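Long-range contacts in NADH dehydrogenase, putative (Plasmodium falciparum, PDB 5JWC), which probably oxidises NADH and passes the electrons through a bound FAD to ubiquinone, as a type II NADH dehydrogenase of the malaria parasite: residues V136-N141 with G298-L304; D342-P348 with Y417-T423; R60-T64 with K156-D160. One frame throughout, in Å; residues are numbered along the deposited sequence.

Contact 1: V136-N141 with G298-L304; sequences VGAKTN and GLAQTTL. With FAD (flavin-adenine dinucleotide), chain C.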
loop_
_atom_site.group_PDB
_atom_site.type_symbol
_atom_site.label_atom_id
_atom_site.label_comp_id
_atom_site.label_asym_id
_atom_site.label_seq_id
_atom_site.Cartn_x
_atom_site.Cartn_y
_atom_site.Cartn_z
ATOM N N VAL A 136 1.131 23.573 -11.348
ATOM C CA VAL A 136 1.932 22.932 -10.290
ATOM C C VAL A 136 1.286 22.978 -8.919
ATOM O O VAL A 136 1.862 22.515 -7.933
ATOM C CB VAL A 136 3.328 23.561 -10.191
ATOM C CG1 VAL A 136 4.064 23.364 -11.512
ATOM C CG2 VAL A 136 3.221 25.078 -9.817
ATOM N N GLY A 137 0.082 23.535 -8.852
ATOM C CA GLY A 137 -0.645 23.561 -7.600
ATOM C C GLY A 137 0.023 24.402 -6.525
ATOM O O GLY A 137 0.626 25.433 -6.810
ATOM N N ALA A 138 -0.135 23.968 -5.280
ATOM C CA ALA A 138 0.402 24.660 -4.127
ATOM C C ALA A 138 0.980 23.643 -3.131
ATOM O O ALA A 138 0.917 22.431 -3.367
ATOM C CB ALA A 138 -0.681 25.511 -3.481
ATOM N N LYS A 139 1.575 24.122 -2.042
ATOM C CA LYS A 139 2.098 23.212 -1.025
ATOM C C LYS A 139 1.548 23.551 0.347
ATOM O O LYS A 139 0.792 24.521 0.513
ATOM C CB LYS A 139 3.635 23.197 -1.032
ATOM C CG LYS A 139 4.365 24.473 -0.631
ATOM C CD LYS A 139 5.882 24.234 -0.821
ATOM C CE LYS A 139 6.740 25.452 -0.500
ATOM N NZ LYS A 139 6.335 26.036 0.807
ATOM N N THR A 140 1.868 22.713 1.327
ATOM C CA THR A 140 1.316 22.896 2.660
ATOM C C THR A 140 1.916 24.150 3.300
ATOM O O THR A 140 3.069 24.493 3.053
ATOM C CB THR A 140 1.564 21.659 3.569
ATOM O OG1 THR A 140 1.249 20.449 2.858
ATOM C CG2 THR A 140 0.706 21.739 4.832
ATOM N N ASN A 141 1.109 24.844 4.088
ATOM C CA ASN A 141 1.555 26.041 4.796
ATOM C C ASN A 141 1.418 25.886 6.307
ATOM O O ASN A 141 0.322 25.668 6.812
ATOM C CB ASN A 141 0.764 27.263 4.332
ATOM C CG ASN A 141 1.292 28.564 4.923
ATOM O OD1 ASN A 141 2.347 28.593 5.567
ATOM N ND2 ASN A 141 0.564 29.654 4.685
ATOM N N GLY A 298 -4.133 25.002 5.045
ATOM C CA GLY A 298 -3.036 25.878 4.672
ATOM C C GLY A 298 -2.328 25.625 3.353
ATOM O O GLY A 298 -1.682 24.589 3.150
ATOM N N LEU A 299 -2.422 26.611 2.465
ATOM C CA LEU A 299 -1.737 26.591 1.179
ATOM C C LEU A 299 -0.630 27.639 1.120
ATOM O O LEU A 299 -0.794 28.753 1.607
ATOM C CB LEU A 299 -2.715 26.852 0.041
ATOM C CG LEU A 299 -3.774 25.816 -0.336
ATOM C CD1 LEU A 299 -4.388 26.239 -1.661
ATOM C CD2 LEU A 299 -3.171 24.427 -0.426
ATOM N N ALA A 300 0.483 27.276 0.497
ATOM C CA ALA A 300 1.537 28.219 0.165
ATOM C C ALA A 300 1.996 27.923 -1.254
ATOM O O ALA A 300 1.720 26.853 -1.795
ATOM C CB ALA A 300 2.692 28.118 1.145
ATOM N N GLN A 301 2.683 28.874 -1.865
ATOM C CA GLN A 301 3.097 28.720 -3.244
ATOM C C GLN A 301 4.331 27.844 -3.350
ATOM O O GLN A 301 5.179 27.844 -2.465
ATOM C CB GLN A 301 3.358 30.089 -3.880
ATOM C CG GLN A 301 2.082 30.877 -4.102
ATOM C CD GLN A 301 1.079 30.093 -4.951
ATOM O OE1 GLN A 301 1.388 29.705 -6.086
ATOM N NE2 GLN A 301 -0.125 29.856 -4.406
ATOM N N THR A 302 4.425 27.088 -4.436
ATOM C CA THR A 302 5.604 26.266 -4.676
ATOM C C THR A 302 6.839 27.141 -4.878
ATOM O O THR A 302 6.728 28.301 -5.273
ATOM C CB THR A 302 5.437 25.398 -5.912
ATOM O OG1 THR A 302 5.173 26.244 -7.041
ATOM C CG2 THR A 302 4.279 24.419 -5.723
ATOM N N THR A 303 8.014 26.565 -4.650
ATOM C CA THR A 303 9.267 27.277 -4.883
ATOM C C THR A 303 9.394 27.670 -6.354
ATOM O O THR A 303 9.849 28.769 -6.679
ATOM C CB THR A 303 10.491 26.431 -4.437
ATOM O OG1 THR A 303 10.559 25.232 -5.216
ATOM C CG2 THR A 303 10.361 26.057 -2.980
ATOM N N LEU A 304 8.947 26.799 -7.250
ATOM C CA LEU A 304 9.003 27.113 -8.676
ATOM C C LEU A 304 8.279 28.421 -9.016
ATOM O O LEU A 304 8.792 29.258 -9.778
ATOM C CB LEU A 304 8.384 25.978 -9.489
ATOM C CG LEU A 304 8.121 26.291 -10.964
ATOM C CD1 LEU A 304 9.449 26.623 -11.656
ATOM C CD2 LEU A 304 7.421 25.169 -11.680
HETATM P PA FAD C . -2.773 19.668 -7.776
HETATM O O1A FAD C . -2.294 19.597 -6.354
HETATM O O2A FAD C . -3.996 18.863 -8.044
HETATM O O5B FAD C . -1.595 19.238 -8.785
HETATM C C5B FAD C . -0.334 19.869 -8.769
HETATM C C4B FAD C . 0.611 18.952 -9.529
HETATM O O4B FAD C . 1.821 19.637 -9.781
HETATM C C3B FAD C . 0.958 17.704 -8.713
HETATM O O3B FAD C . 0.991 16.594 -9.585
HETATM C C2B FAD C . 2.373 17.972 -8.250
HETATM O O2B FAD C . 3.087 16.767 -8.096
HETATM C C1B FAD C . 2.886 18.780 -9.436
HETATM N N9A FAD C . 4.056 19.619 -9.164
HETATM C C8A FAD C . 4.364 20.298 -8.009
HETATM N N7A FAD C . 5.530 20.958 -8.220
HETATM C C5A FAD C . 5.958 20.711 -9.478
HETATM C C6A FAD C . 7.076 21.136 -10.180
HETATM N N6A FAD C . 7.923 22.006 -9.633
HETATM N N1A FAD C . 7.243 20.719 -11.481
HETATM C C2A FAD C . 6.310 19.887 -12.072
HETATM N N3A FAD C . 5.200 19.465 -11.363
HETATM C C4A FAD C . 5.038 19.869 -10.083
HETATM N N1 FAD C . -11.535 20.638 -4.297
HETATM C C2 FAD C . -12.861 20.555 -4.625
HETATM O O2 FAD C . -13.295 21.232 -5.550
HETATM N N3 FAD C . -13.712 19.706 -3.936
HETATM C C4 FAD C . -13.255 18.919 -2.913
HETATM O O4 FAD C . -14.040 18.162 -2.325
HETATM C C4X FAD C . -11.908 18.983 -2.579
HETATM N N5 FAD C . -11.400 18.211 -1.557
HETATM C C5X FAD C . -10.048 18.294 -1.244
HETATM C C6 FAD C . -9.529 17.504 -0.234
HETATM C C7 FAD C . -8.182 17.566 0.104
HETATM C C7M FAD C . -7.665 16.692 1.223
HETATM C C8 FAD C . -7.336 18.421 -0.590
HETATM C C8M FAD C . -5.879 18.507 -0.242
HETATM C C9 FAD C . -7.855 19.217 -1.613
HETATM C C9A FAD C . -9.206 19.151 -1.946
HETATM N N10 FAD C . -9.728 19.931 -2.963
HETATM C C10 FAD C . -11.058 19.843 -3.280
HETATM C "C1'" FAD C . -8.871 20.911 -3.710
HETATM C "C2'" FAD C . -8.172 20.373 -4.932
HETATM O "O2'" FAD C . -7.401 19.264 -4.563
HETATM C "C3'" FAD C . -7.224 21.454 -5.420
HETATM O "O3'" FAD C . -7.908 22.670 -5.620
HETATM C "C4'" FAD C . -6.625 20.946 -6.720
HETATM O "O4'" FAD C . -5.710 19.943 -6.362
HETATM C "C5'" FAD C . -5.928 22.036 -7.519
HETATM O "O5'" FAD C . -5.488 21.452 -8.728
HETATM P P FAD C . -4.016 21.792 -9.287
HETATM O O1P FAD C . -3.835 21.127 -10.632
HETATM O O2P FAD C . -3.891 23.290 -9.295
HETATM O O3P FAD C . -3.003 21.219 -8.157
HETATM O O HOH W 1 2.554 27.154 -6.490
#
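Lys-139 and Ala-300 hold each other by two backbone bonds, the hydrogen-bonded pair of a short antiparallel ladder. Lys-139 N gives to Ala-300 O at 2.7 Å, and Ala-300 N returns to Lys-139 O at 2.8 Å. A third bond runs from Asn-141 N to Gly-298 O at 3.0 Å. Supplementing these, the CA of Leu-299 lies 3.3 Å from Lys-139 O as a CA-H...O contact. Strands 138-140 and 299-301 thus make a two-stranded ribbon within the pyridine nucleotide-disulphide oxidoreductase fold, and Val-136, Gly-137 and Leu-304 at its end line the FAD pocket. Where direct backbone bonding stops, a water bridges the two segments: it donates to Gly-137 O and to Gln-301 OE1 and accepts from Thr-302 N. Apolar packing comes next. Val-136 CG1, beside its backbone N (chi1 -61°), meets Leu-304 CD2 at 3.8 Å, the two side chains crossing at about a right angle next to the adenine, and Ala-138 CB lies 4.1 Å from Leu-299 CD2. Other contacts are plain van der Waals ones. Val-136 CG2 is 3.6 Å from OG1 of Thr-302, the N-cap of helix 303-309, whose hydroxyl bonds weakly to Ile-305 N; the Lys-139 stem runs past Gln-301 O.

Contact 2: D342-P348 with Y417-T423; sequences DCKKIQP and YKSPTPT. With FAD (flavin-adenine dinucleotide), chain C.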
loop_
_atom_site.group_PDB
_atom_site.type_symbol
_atom_site.label_atom_id
_atom_site.label_comp_id
_atom_site.label_asym_id
_atom_site.label_seq_id
_atom_site.Cartn_x
_atom_site.Cartn_y
_atom_site.Cartn_z
ATOM N N ASP A 342 -4.576 25.958 -8.685
ATOM C CA ASP A 342 -4.250 26.649 -7.424
ATOM C C ASP A 342 -3.022 27.558 -7.477
ATOM O O ASP A 342 -2.791 28.345 -6.556
ATOM C CB ASP A 342 -3.990 25.632 -6.320
ATOM C CG ASP A 342 -5.252 24.958 -5.812
ATOM O OD1 ASP A 342 -6.358 25.221 -6.332
ATOM O OD2 ASP A 342 -5.112 24.124 -4.890
ATOM N N CYS A 343 -2.196 27.427 -8.511
ATOM C CA CYS A 343 -0.966 28.229 -8.547
ATOM C C CYS A 343 -1.201 29.642 -9.094
ATOM O O CYS A 343 -0.267 30.442 -9.145
ATOM C CB CYS A 343 0.127 27.545 -9.390
ATOM S SG CYS A 343 -0.184 27.546 -11.188
ATOM N N LYS A 344 -2.432 29.949 -9.501
ATOM C CA LYS A 344 -2.710 31.209 -10.189
ATOM C C LYS A 344 -3.899 31.975 -9.602
ATOM O O LYS A 344 -4.750 31.397 -8.912
ATOM C CB LYS A 344 -2.947 30.959 -11.686
ATOM C CG LYS A 344 -4.221 30.180 -12.001
ATOM C CD LYS A 344 -5.411 31.080 -12.314
ATOM C CE LYS A 344 -6.681 30.270 -12.579
ATOM N NZ LYS A 344 -7.121 29.449 -11.393
ATOM N N LYS A 345 -3.949 33.267 -9.921
ATOM C CA LYS A 345 -5.140 34.098 -9.742
ATOM C C LYS A 345 -5.395 34.856 -11.055
ATOM O O LYS A 345 -4.447 35.238 -11.744
ATOM C CB LYS A 345 -4.952 35.095 -8.592
ATOM C CG LYS A 345 -5.086 34.509 -7.170
ATOM C CD LYS A 345 -6.357 33.676 -6.968
ATOM C CE LYS A 345 -6.321 32.881 -5.633
ATOM N NZ LYS A 345 -7.501 31.930 -5.477
ATOM N N ILE A 346 -6.660 35.042 -11.418
ATOM C CA ILE A 346 -7.011 35.756 -12.640
ATOM C C ILE A 346 -7.122 37.271 -12.387
ATOM O O ILE A 346 -7.786 37.700 -11.442
ATOM C CB ILE A 346 -8.348 35.239 -13.226
ATOM C CG1 ILE A 346 -8.254 33.735 -13.539
ATOM C CG2 ILE A 346 -8.743 36.040 -14.482
ATOM C CD1 ILE A 346 -9.491 33.180 -14.199
ATOM N N GLN A 347 -6.450 38.069 -13.215
ATOM C CA GLN A 347 -6.613 39.520 -13.205
ATOM C C GLN A 347 -7.135 39.926 -14.573
ATOM O O GLN A 347 -6.360 40.045 -15.525
ATOM C CB GLN A 347 -5.295 40.232 -12.883
ATOM C CG GLN A 347 -5.357 41.749 -13.127
ATOM C CD GLN A 347 -6.459 42.433 -12.302
ATOM O OE1 GLN A 347 -6.335 42.564 -11.081
ATOM N NE2 GLN A 347 -7.551 42.842 -12.966
ATOM N N PRO A 348 -8.459 40.091 -14.696
ATOM C CA PRO A 348 -9.053 40.257 -16.021
ATOM C C PRO A 348 -8.804 41.641 -16.596
ATOM O O PRO A 348 -8.426 42.551 -15.858
ATOM C CB PRO A 348 -10.544 40.053 -15.771
ATOM C CG PRO A 348 -10.722 40.502 -14.362
ATOM C CD PRO A 348 -9.479 40.078 -13.634
ATOM N N TYR A 417 -14.353 41.817 -8.727
ATOM C CA TYR A 417 -14.090 40.504 -9.333
ATOM C C TYR A 417 -13.316 39.580 -8.396
ATOM O O TYR A 417 -12.292 39.955 -7.844
ATOM C CB TYR A 417 -13.303 40.642 -10.636
ATOM C CG TYR A 417 -12.912 39.292 -11.219
ATOM C CD1 TYR A 417 -13.849 38.508 -11.887
ATOM C CD2 TYR A 417 -11.620 38.795 -11.075
ATOM C CE1 TYR A 417 -13.502 37.259 -12.417
ATOM C CE2 TYR A 417 -11.263 37.543 -11.602
ATOM C CZ TYR A 417 -12.214 36.794 -12.274
ATOM O OH TYR A 417 -11.898 35.557 -12.792
ATOM N N LYS A 418 -13.823 38.370 -8.208
ATOM C CA LYS A 418 -13.092 37.377 -7.424
ATOM C C LYS A 418 -12.609 36.277 -8.353
ATOM O O LYS A 418 -13.371 35.742 -9.176
ATOM C CB LYS A 418 -13.948 36.840 -6.270
ATOM C CG LYS A 418 -14.279 37.955 -5.262
ATOM C CD LYS A 418 -15.399 37.616 -4.302
ATOM C CE LYS A 418 -15.712 38.849 -3.433
ATOM N NZ LYS A 418 -16.040 40.063 -4.269
ATOM N N SER A 419 -11.318 35.994 -8.259
ATOM C CA SER A 419 -10.699 34.916 -9.019
ATOM C C SER A 419 -11.359 33.580 -8.648
ATOM O O SER A 419 -11.901 33.442 -7.549
ATOM C CB SER A 419 -9.190 34.891 -8.725
ATOM O OG SER A 419 -8.463 34.172 -9.701
ATOM N N PRO A 420 -11.311 32.584 -9.555
ATOM C CA PRO A 420 -11.874 31.281 -9.179
ATOM C C PRO A 420 -11.240 30.760 -7.879
ATOM O O PRO A 420 -10.029 30.862 -7.677
ATOM C CB PRO A 420 -11.516 30.380 -10.372
ATOM C CG PRO A 420 -11.406 31.373 -11.549
ATOM C CD PRO A 420 -10.826 32.613 -10.947
ATOM N N THR A 421 -12.072 30.227 -6.996
ATOM C CA THR A 421 -11.593 29.642 -5.746
ATOM C C THR A 421 -10.649 28.466 -6.025
ATOM O O THR A 421 -10.780 27.817 -7.058
ATOM C CB THR A 421 -12.771 29.166 -4.896
ATOM O OG1 THR A 421 -13.608 28.333 -5.711
ATOM C CG2 THR A 421 -13.603 30.364 -4.423
ATOM N N PRO A 422 -9.682 28.210 -5.122
ATOM C CA PRO A 422 -8.726 27.111 -5.362
ATOM C C PRO A 422 -9.347 25.735 -5.097
ATOM O O PRO A 422 -9.152 25.147 -4.030
ATOM C CB PRO A 422 -7.602 27.398 -4.368
ATOM C CG PRO A 422 -8.304 28.109 -3.210
ATOM C CD PRO A 422 -9.400 28.938 -3.869
ATOM N N THR A 423 -10.091 25.229 -6.074
ATOM C CA THR A 423 -10.770 23.945 -5.949
ATOM C C THR A 423 -10.494 23.008 -7.130
ATOM O O THR A 423 -10.071 23.452 -8.205
ATOM C CB THR A 423 -12.285 24.128 -5.844
ATOM O OG1 THR A 423 -12.770 24.713 -7.064
ATOM C CG2 THR A 423 -12.644 25.037 -4.643
HETATM P PA FAD C . -2.773 19.668 -7.776
HETATM O O1A FAD C . -2.294 19.597 -6.354
HETATM O O2A FAD C . -3.996 18.863 -8.044
HETATM O O5B FAD C . -1.595 19.238 -8.785
HETATM C C5B FAD C . -0.334 19.869 -8.769
HETATM C C4B FAD C . 0.611 18.952 -9.529
HETATM O O4B FAD C . 1.821 19.637 -9.781
HETATM C C3B FAD C . 0.958 17.704 -8.713
HETATM O O3B FAD C . 0.991 16.594 -9.585
HETATM C C2B FAD C . 2.373 17.972 -8.250
HETATM O O2B FAD C . 3.087 16.767 -8.096
HETATM C C1B FAD C . 2.886 18.780 -9.436
HETATM N N9A FAD C . 4.056 19.619 -9.164
HETATM C C8A FAD C . 4.364 20.298 -8.009
HETATM N N7A FAD C . 5.530 20.958 -8.220
HETATM C C5A FAD C . 5.958 20.711 -9.478
HETATM C C6A FAD C . 7.076 21.136 -10.180
HETATM N N6A FAD C . 7.923 22.006 -9.633
HETATM N N1A FAD C . 7.243 20.719 -11.481
HETATM C C2A FAD C . 6.310 19.887 -12.072
HETATM N N3A FAD C . 5.200 19.465 -11.363
HETATM C C4A FAD C . 5.038 19.869 -10.083
HETATM N N1 FAD C . -11.535 20.638 -4.297
HETATM C C2 FAD C . -12.861 20.555 -4.625
HETATM O O2 FAD C . -13.295 21.232 -5.550
HETATM N N3 FAD C . -13.712 19.706 -3.936
HETATM C C4 FAD C . -13.255 18.919 -2.913
HETATM O O4 FAD C . -14.040 18.162 -2.325
HETATM C C4X FAD C . -11.908 18.983 -2.579
HETATM N N5 FAD C . -11.400 18.211 -1.557
HETATM C C5X FAD C . -10.048 18.294 -1.244
HETATM C C6 FAD C . -9.529 17.504 -0.234
HETATM C C7 FAD C . -8.182 17.566 0.104
HETATM C C7M FAD C . -7.665 16.692 1.223
HETATM C C8 FAD C . -7.336 18.421 -0.590
HETATM C C8M FAD C . -5.879 18.507 -0.242
HETATM C C9 FAD C . -7.855 19.217 -1.613
HETATM C C9A FAD C . -9.206 19.151 -1.946
HETATM N N10 FAD C . -9.728 19.931 -2.963
HETATM C C10 FAD C . -11.058 19.843 -3.280
HETATM C "C1'" FAD C . -8.871 20.911 -3.710
HETATM C "C2'" FAD C . -8.172 20.373 -4.932
HETATM O "O2'" FAD C . -7.401 19.264 -4.563
HETATM C "C3'" FAD C . -7.224 21.454 -5.420
HETATM O "O3'" FAD C . -7.908 22.670 -5.620
HETATM C "C4'" FAD C . -6.625 20.946 -6.720
HETATM O "O4'" FAD C . -5.710 19.943 -6.362
HETATM C "C5'" FAD C . -5.928 22.036 -7.519
HETATM O "O5'" FAD C . -5.488 21.452 -8.728
HETATM P P FAD C . -4.016 21.792 -9.287
HETATM O O1P FAD C . -3.835 21.127 -10.632
HETATM O O2P FAD C . -3.891 23.290 -9.295
HETATM O O3P FAD C . -3.003 21.219 -8.157
HETATM O O HOH W 2 -7.830 25.373 -8.527
HETATM O O HOH W 3 -6.672 24.255 -2.796
HETATM O O HOH W 4 -7.814 31.503 -9.171
#
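The Tyr-417 ring lies against Pro-348, whose CG sits over one face, 4.0 Å from the ring centroid and offset toward the rim, a CH-pi contact. At the ring edge, near its plane, CE2 approaches Ile-346 O, while the hydroxyl reaches CB and CG2 of Ile-346. The other arm of that isoleucine crosses Pro-420 at about a right angle, CD1 meeting the proline CD at 3.6 Å. Strand 344-346 here meets the loop between helices 403-416 and 424-440. Ser-419, its OG anti to the backbone N (chi1 -162°), takes a nearly straight 2.6 Å bond from Ile-346 N. A water joins this OG to Pro-420 O and to O and NZ of Lys-344, which is salt-bridged to Glu-430. Farther on, Asp-342 OD1 abuts CB of Pro-422, centre of an inverse gamma turn, at 3.2 Å and accepts from FAD O3'; Asp-342 N binds FAD O2P at 2.8 Å. Water links OD2 to Pro-422 O. Asp-342 thus serves cofactor and loop together, which couples the loop's position to the FAD site.

Contact 3: R60-T64 with K156-D160; sequences RNYFT and KDIDD. With 4W0 (5-fluoro-3-methyl-2-{4-[4-(trifluoromethoxy)benzyl]phenyl}quinolin-4(1H)-one), chain K.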
loop_
_atom_site.group_PDB
_atom_site.type_symbol
_atom_site.label_atom_id
_atom_site.label_comp_id
_atom_site.label_asym_id
_atom_site.label_seq_id
_atom_site.Cartn_x
_atom_site.Cartn_y
_atom_site.Cartn_z
ATOM N N ARG A 60 5.319 13.414 -9.863
ATOM C CA ARG A 60 4.313 12.438 -9.461
ATOM C C ARG A 60 3.749 11.773 -10.707
ATOM O O ARG A 60 3.129 12.443 -11.549
ATOM C CB ARG A 60 3.192 13.132 -8.669
ATOM C CG ARG A 60 2.345 12.240 -7.781
ATOM C CD ARG A 60 1.281 13.072 -7.041
ATOM N NE ARG A 60 0.260 13.556 -7.961
ATOM C CZ ARG A 60 -0.705 14.413 -7.627
ATOM N NH1 ARG A 60 -0.784 14.872 -6.383
ATOM N NH2 ARG A 60 -1.595 14.790 -8.533
ATOM N N ASN A 61 3.948 10.465 -10.853
ATOM C CA ASN A 61 3.516 9.837 -12.101
ATOM C C ASN A 61 2.091 9.291 -12.023
ATOM O O ASN A 61 1.671 8.473 -12.841
ATOM C CB ASN A 61 4.514 8.758 -12.540
ATOM C CG ASN A 61 4.362 7.478 -11.780
ATOM O OD1 ASN A 61 4.063 7.486 -10.590
ATOM N ND2 ASN A 61 4.571 6.361 -12.466
ATOM N N TYR A 62 1.334 9.782 -11.051
ATOM C CA TYR A 62 -0.086 9.469 -10.969
ATOM C C TYR A 62 -0.866 10.748 -10.660
ATOM O O TYR A 62 -0.308 11.692 -10.135
ATOM C CB TYR A 62 -0.353 8.393 -9.897
ATOM C CG TYR A 62 0.255 8.755 -8.558
ATOM C CD1 TYR A 62 -0.481 9.448 -7.598
ATOM C CD2 TYR A 62 1.573 8.432 -8.262
ATOM C CE1 TYR A 62 0.057 9.786 -6.391
ATOM C CE2 TYR A 62 2.134 8.773 -7.027
ATOM C CZ TYR A 62 1.364 9.458 -6.104
ATOM O OH TYR A 62 1.900 9.823 -4.891
ATOM N N PHE A 63 -2.153 10.754 -11.000
ATOM C CA PHE A 63 -3.094 11.804 -10.607
ATOM C C PHE A 63 -3.725 11.400 -9.279
ATOM O O PHE A 63 -4.033 10.226 -9.084
ATOM C CB PHE A 63 -4.168 11.989 -11.692
ATOM C CG PHE A 63 -5.475 12.594 -11.198
ATOM C CD1 PHE A 63 -5.608 13.973 -11.023
ATOM C CD2 PHE A 63 -6.582 11.776 -10.935
ATOM C CE1 PHE A 63 -6.821 14.533 -10.592
ATOM C CE2 PHE A 63 -7.785 12.323 -10.499
ATOM C CZ PHE A 63 -7.904 13.701 -10.333
ATOM N N THR A 64 -3.919 12.361 -8.376
ATOM C CA THR A 64 -4.559 12.083 -7.090
ATOM C C THR A 64 -5.958 12.671 -7.024
ATOM O O THR A 64 -6.130 13.890 -7.159
ATOM C CB THR A 64 -3.741 12.657 -5.928
ATOM O OG1 THR A 64 -2.441 12.055 -5.931
ATOM C CG2 THR A 64 -4.452 12.407 -4.555
ATOM N N LYS A 156 -2.253 16.244 2.264
ATOM C CA LYS A 156 -2.343 16.851 0.943
ATOM C C LYS A 156 -2.271 15.832 -0.186
ATOM O O LYS A 156 -2.742 16.102 -1.289
ATOM C CB LYS A 156 -1.267 17.918 0.767
ATOM C CG LYS A 156 -1.871 19.305 0.494
ATOM C CD LYS A 156 -0.919 20.165 -0.303
ATOM C CE LYS A 156 -0.788 19.577 -1.685
ATOM N NZ LYS A 156 -0.626 20.561 -2.731
ATOM N N ASP A 157 -1.704 14.657 0.081
ATOM C CA ASP A 157 -1.546 13.681 -0.998
ATOM C C ASP A 157 -1.674 12.252 -0.466
ATOM O O ASP A 157 -1.846 12.033 0.735
ATOM C CB ASP A 157 -0.193 13.875 -1.712
ATOM C CG ASP A 157 -0.260 13.584 -3.217
ATOM O OD1 ASP A 157 -1.010 12.663 -3.651
ATOM O OD2 ASP A 157 0.445 14.299 -3.972
ATOM N N ILE A 158 -1.620 11.288 -1.374
ATOM C CA ILE A 158 -1.790 9.891 -1.007
ATOM C C ILE A 158 -0.864 9.492 0.146
ATOM O O ILE A 158 -1.313 8.893 1.131
ATOM C CB ILE A 158 -1.523 8.980 -2.217
ATOM C CG1 ILE A 158 -2.494 9.317 -3.352
ATOM C CG2 ILE A 158 -1.640 7.517 -1.815
ATOM C CD1 ILE A 158 -3.928 8.953 -3.060
ATOM N N ASP A 159 0.423 9.823 0.031
ATOM C CA ASP A 159 1.402 9.418 1.041
ATOM C C ASP A 159 1.064 9.996 2.426
ATOM O O ASP A 159 1.196 9.305 3.433
ATOM C CB ASP A 159 2.817 9.847 0.629
ATOM C CG ASP A 159 3.889 9.383 1.621
ATOM O OD1 ASP A 159 4.705 10.224 2.076
ATOM O OD2 ASP A 159 3.931 8.175 1.944
ATOM N N ASP A 160 0.622 11.255 2.460
ATOM C CA ASP A 160 0.212 11.900 3.707
ATOM C C ASP A 160 -0.893 11.108 4.401
ATOM O O ASP A 160 -0.830 10.848 5.599
ATOM C CB ASP A 160 -0.314 13.319 3.459
ATOM C CG ASP A 160 0.735 14.262 2.897
ATOM O OD1 ASP A 160 1.939 13.977 3.015
ATOM O OD2 ASP A 160 0.334 15.312 2.358
HETATM C C1 4W0 K . 0.929 -5.127 -5.372
HETATM C C2 4W0 K . 1.191 -3.858 -4.837
HETATM C C3 4W0 K . 0.205 -2.859 -4.934
HETATM C C4 4W0 K . -1.046 -3.089 -5.551
HETATM C C5 4W0 K . -1.292 -4.359 -6.078
HETATM C C6 4W0 K . -0.325 -5.369 -5.995
HETATM O O1 4W0 K . 4.564 8.301 -2.471
HETATM C C7 4W0 K . -2.088 -1.998 -5.652
HETATM C C8 4W0 K . -1.794 -0.695 -5.079
HETATM C C9 4W0 K . -0.462 -0.491 -4.459
HETATM C C10 4W0 K . -0.026 0.747 -3.760
HETATM C C11 4W0 K . -0.820 1.096 -2.671
HETATM C C12 4W0 K . -0.506 2.209 -1.928
HETATM C C13 4W0 K . 0.625 2.910 -2.269
HETATM C C14 4W0 K . 1.452 2.547 -3.326
HETATM C C15 4W0 K . 1.121 1.439 -4.078
HETATM O O2 4W0 K . -3.169 -2.180 -6.193
HETATM N N 4W0 K . 0.498 -1.541 -4.361
HETATM C C16 4W0 K . 0.905 4.073 -1.377
HETATM C C17 4W0 K . 1.867 5.165 -1.726
HETATM C C18 4W0 K . 1.686 5.963 -2.844
HETATM C C19 4W0 K . 2.576 7.001 -3.090
HETATM C C20 4W0 K . 3.636 7.247 -2.224
HETATM C C21 4W0 K . 3.789 6.446 -1.091
HETATM C C22 4W0 K . 2.905 5.410 -0.838
HETATM C C23 4W0 K . -2.844 0.395 -5.156
HETATM F F1 4W0 K . -2.452 -4.598 -6.665
HETATM C C24 4W0 K . 5.411 8.323 -3.624
HETATM F F2 4W0 K . 5.522 7.060 -4.067
HETATM F F3 4W0 K . 6.641 8.782 -3.314
HETATM F F4 4W0 K . 4.947 9.191 -4.560
HETATM O O HOH W 5 1.544 10.891 -2.298
#
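The carboxylate of Asp-157 is gripped by two side chains of segment 60-64, one on each oxygen. Arg-60 NH1 forms a salt bridge to OD2 at 2.8 Å, with OD2 in the plane of the guanidinium. NH1 meets that oxygen on the syn side but 33° out of the carboxylate plane, and the two flat groups stand nearly perpendicular, 85° apart. Thr-64 OG1 donates to OD1, also at 2.8 Å and on the syn side. The anti lone pair of OD1 is left for Ile-158 N, 2.7 Å away, so this one oxygen ties the first turn of helix 158-174 to the strand. Beside the polar group, Ile-158 CG1 packs 4.0 Å from Tyr-62 CE1 and slides past Thr-64.

A second shell positions these groups. The chain of Arg-60 runs out extended and then bends at chi3 (70°), which brings NE to Tyr-62 O at 2.9 Å, and its CG lies over one face of the tyrosine ring. Thr-64 OG1 stands over the guanidinium. Asp-160 OD2 accepts from Lys-156 N at 2.8 Å, holding the turn that leads into the helix, and a water joins Tyr-62 OH to Asp-159 N.

Tyr-62, Ile-158 and Asp-159 line an inhibitor pocket, where trifluoromethoxy fluorine F4 lies at the ring edge, 3.1 Å from Tyr-62 OH. Arg-60 touches FAD and, with Thr-64, a magnesium ion, while Ile-520 of the second subunit packs on Tyr-62. Strand 62-64 pairs with strand 83-85, and Ile-158 fits against that strand and helices 69-74 and 79-82.

How the contacts relate
Contact 3 is the buried one of the three; contacts 1 and 2 are only partly buried. Contacts 1 and 2 touch each other, Cys-343 CB packing on Gly-137 O, and both reach the same FAD, contact 1 at its adenine end and diphosphate, contact 2 at the ribityl and phosphate. Contact 3 borders the cofactor through Arg-60, and Lys-156 hydrogen-bonds to Ala-138 O, linking it to contact 1. Their chemistry follows their places: contact 1 rests on backbone bonds of a two-stranded sheet, contact 2 sets a strand against a loop through prolines, a tyrosine, a serine bond and waters, and contact 3 joins a strand to a helix start by one salt bridge and a threonine bond.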